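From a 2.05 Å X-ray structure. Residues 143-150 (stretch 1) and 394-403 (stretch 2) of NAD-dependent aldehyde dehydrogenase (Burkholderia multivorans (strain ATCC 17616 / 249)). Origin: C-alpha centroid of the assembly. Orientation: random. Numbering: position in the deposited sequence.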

# COMPACT_ATOMS: atom_id res chain seq x y z
N HIS A 143 15.50 -23.10 21.90
CA HIS A 143 16.50 -22.60 22.82
C HIS A 143 16.81 -21.13 22.63
O HIS A 143 17.81 -20.64 23.16
CB HIS A 143 17.77 -23.46 22.74
CG HIS A 143 17.57 -24.82 23.32
ND1 HIS A 143 17.42 -25.03 24.67
CD2 HIS A 143 17.41 -26.03 22.73
CE1 HIS A 143 17.23 -26.32 24.89
NE2 HIS A 143 17.21 -26.95 23.73
N THR A 144 15.96 -20.40 21.91
CA THR A 144 16.01 -18.95 22.03
C THR A 144 14.71 -18.36 22.54
O THR A 144 14.73 -17.48 23.39
CB THR A 144 16.37 -18.27 20.68
OG1 THR A 144 15.49 -18.74 19.65
CG2 THR A 144 17.79 -18.58 20.31
N THR A 145 13.57 -18.85 22.04
CA THR A 145 12.27 -18.30 22.40
C THR A 145 11.66 -18.97 23.63
O THR A 145 10.77 -18.37 24.26
CB THR A 145 11.28 -18.45 21.24
OG1 THR A 145 10.93 -19.84 21.09
CG2 THR A 145 11.91 -17.94 19.95
N GLY A 146 12.07 -20.18 23.96
CA GLY A 146 11.48 -20.93 25.05
C GLY A 146 10.27 -21.75 24.68
O GLY A 146 9.67 -22.38 25.57
N GLN A 147 9.89 -21.77 23.40
CA GLN A 147 8.78 -22.61 22.98
C GLN A 147 9.11 -24.08 23.20
O GLN A 147 10.24 -24.53 22.94
CB GLN A 147 8.45 -22.36 21.50
CG GLN A 147 7.64 -21.09 21.29
CD GLN A 147 7.51 -20.68 19.84
OE1 GLN A 147 7.80 -21.45 18.92
NE2 GLN A 147 7.04 -19.47 19.62
N ALA A 148 8.13 -24.83 23.69
CA ALA A 148 8.26 -26.28 23.78
C ALA A 148 8.46 -26.86 22.38
O ALA A 148 8.08 -26.27 21.37
CB ALA A 148 7.02 -26.90 24.44
N PHE A 149 9.08 -28.04 22.33
CA PHE A 149 9.60 -28.52 21.05
C PHE A 149 8.52 -28.60 19.98
O PHE A 149 8.74 -28.17 18.83
CB PHE A 149 10.28 -29.88 21.20
CG PHE A 149 10.84 -30.39 19.89
CD1 PHE A 149 10.18 -31.40 19.19
CD2 PHE A 149 11.98 -29.83 19.35
CE1 PHE A 149 10.68 -31.85 17.97
CE2 PHE A 149 12.48 -30.27 18.13
CZ PHE A 149 11.83 -31.29 17.45
N MET A 150 7.36 -29.16 20.30
CA MET A 150 6.34 -29.34 19.28
C MET A 150 5.91 -28.01 18.67
O MET A 150 5.79 -27.89 17.45
CB MET A 150 5.13 -30.09 19.84
CG MET A 150 4.06 -30.42 18.80
SD MET A 150 4.61 -31.55 17.50
CE MET A 150 5.14 -32.98 18.45
N SER A 394 2.85 -30.58 32.19
CA SER A 394 2.63 -29.25 31.64
C SER A 394 3.75 -28.71 30.76
O SER A 394 3.49 -27.79 29.99
CB SER A 394 2.43 -28.23 32.77
OG SER A 394 1.58 -28.77 33.79
N VAL A 395 4.97 -29.25 30.85
CA VAL A 395 6.11 -28.56 30.21
C VAL A 395 5.94 -28.50 28.70
O VAL A 395 6.34 -27.52 28.07
CB VAL A 395 7.46 -29.20 30.59
CG1 VAL A 395 7.81 -28.86 32.04
CG2 VAL A 395 7.46 -30.70 30.34
N GLU A 396 5.36 -29.53 28.10
CA GLU A 396 5.21 -29.49 26.65
C GLU A 396 4.13 -28.51 26.23
O GLU A 396 4.11 -28.08 25.07
CB GLU A 396 4.93 -30.89 26.12
CG GLU A 396 6.07 -31.88 26.41
CD GLU A 396 7.47 -31.36 26.01
OE1 GLU A 396 7.59 -30.64 24.99
OE2 GLU A 396 8.46 -31.70 26.69
N LEU A 397 3.25 -28.11 27.15
CA LEU A 397 2.20 -27.14 26.86
C LEU A 397 2.66 -25.71 27.12
O LEU A 397 2.51 -24.84 26.26
CB LEU A 397 0.95 -27.46 27.70
CG LEU A 397 -0.18 -26.41 27.76
CD1 LEU A 397 -0.69 -26.08 26.40
CD2 LEU A 397 -1.33 -26.93 28.63
N ILE A 398 3.25 -25.45 28.29
CA ILE A 398 3.53 -24.06 28.65
C ILE A 398 4.92 -23.60 28.19
O ILE A 398 5.14 -22.39 28.08
CB ILE A 398 3.35 -23.83 30.16
CG1 ILE A 398 4.41 -24.59 30.96
CG2 ILE A 398 1.93 -24.29 30.59
CD1 ILE A 398 4.21 -24.48 32.48
N GLY A 399 5.83 -24.52 27.90
CA GLY A 399 7.14 -24.08 27.44
C GLY A 399 7.85 -23.31 28.54
O GLY A 399 7.57 -23.46 29.74
N ALA A 400 8.74 -22.41 28.13
CA ALA A 400 9.56 -21.67 29.06
C ALA A 400 9.33 -20.18 28.88
O ALA A 400 8.92 -19.71 27.81
CB ALA A 400 11.06 -22.00 28.88
N ILE A 401 9.61 -19.43 29.94
CA ILE A 401 9.45 -17.98 29.93
C ILE A 401 10.66 -17.35 29.23
O ILE A 401 11.81 -17.66 29.55
CB ILE A 401 9.31 -17.46 31.37
CG1 ILE A 401 8.07 -18.06 32.05
CG2 ILE A 401 9.26 -15.97 31.40
CD1 ILE A 401 6.76 -17.61 31.44
N GLN A 402 10.40 -16.43 28.29
CA GLN A 402 11.46 -16.03 27.36
C GLN A 402 12.57 -15.24 28.05
O GLN A 402 13.75 -15.38 27.69
CB GLN A 402 10.86 -15.21 26.21
CG GLN A 402 11.73 -15.20 24.92
CD GLN A 402 12.86 -14.18 24.95
OE1 GLN A 402 12.75 -13.12 25.56
NE2 GLN A 402 13.97 -14.51 24.29
N ASN A 403 12.24 -14.41 29.04
CA ASN A 403 13.23 -13.55 29.67
C ASN A 403 12.77 -13.19 31.07
O ASN A 403 11.61 -13.39 31.44
CB ASN A 403 13.47 -12.29 28.83
CG ASN A 403 12.21 -11.52 28.59
OD1 ASN A 403 11.72 -10.81 29.47
ND2 ASN A 403 11.66 -11.66 27.38
O HOH W 1 10.08 -29.39 24.90
O HOH W 2 6.48 -30.36 22.77

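Stretch 2 enters the contact as the last turns of a helix and continues as a loop; its contacts with stretch 1 shift from carbonyls and a carboxylate to a backbone amide and then a side-chain amide. Ser-394 lies out of reach of stretch 1, but its carbonyl O accepts bonds from the backbone N of both Leu-397 and Ile-398, holding the end of the helix together. Val-395 contributes mainly through its backbone: Val-395 O takes a bond from Gly-399 N (3.0 Å) and also lies 3.7 Å from Ala-148 CB. Ala-148 CB also sits 3.2 Å from Glu-396 O, so Ala-148, whose CA-to-CB bond points toward stretch 2, packs against the carbonyls of this helical turn.

The side chain of Glu-396 starts sideways, but its end comes nearer to stretch 1. It does not bond directly to the helix that begins after Ala-148; Glu-396 OE1 remains 4.0 Å from Phe-149 N, and two waters link OE1 to the backbone of that helix. Water 1 donates to Glu-396 OE1 (2.8 Å) and accepts from Phe-149 N (3.1 Å), while water 2 donates to the same Glu-396 OE1 (2.5 Å) and accepts from Met-150 N (2.9 Å). A single carboxylate oxygen thus serves, through water, two amides in the first turn of that helix, whose N atoms have no preceding turn to bond within the stretch. The CA-to-CB bonds of Leu-397 and Ile-398 point away, and neither residue makes a contact.

At Gly-399 the chain leaves helical geometry with positive phi, and Gly-399 CA passes 3.6 Å from Gly-146 O and 4.0 Å from Ala-148 N. A CB here would fall 2.9 Å from Gly-146 O, a clash, so the absence of a side chain allows this close approach. The next residue makes the shorter of the two direct hydrogen bonds, from Ala-400 N to Gly-146 O (2.7 Å, 155°). Gly-146 likewise follows a helix with positive phi, and an ideal CB on it would lie 2.7 Å from Ala-400 O. Having no side chain at Gly-146 and Gly-399 leaves room for the close backbone approach, with Gly-146 CA and Ala-400 CA 4.5 Å apart.

The CA-to-CB bond of Ile-401 points away, and Gln-402 completes the contact with its side chain. Gln-402 NE2 donates to Thr-144 O (3.2 Å, 157°), and Gln-402 CG lies 3.4 Å from Thr-145 O, placing the side chain along the carbonyls at the end of the first helix. The other end of the amide is also engaged, since Gln-402 OE1 accepts from Asn-403 ND2 at 2.6 Å.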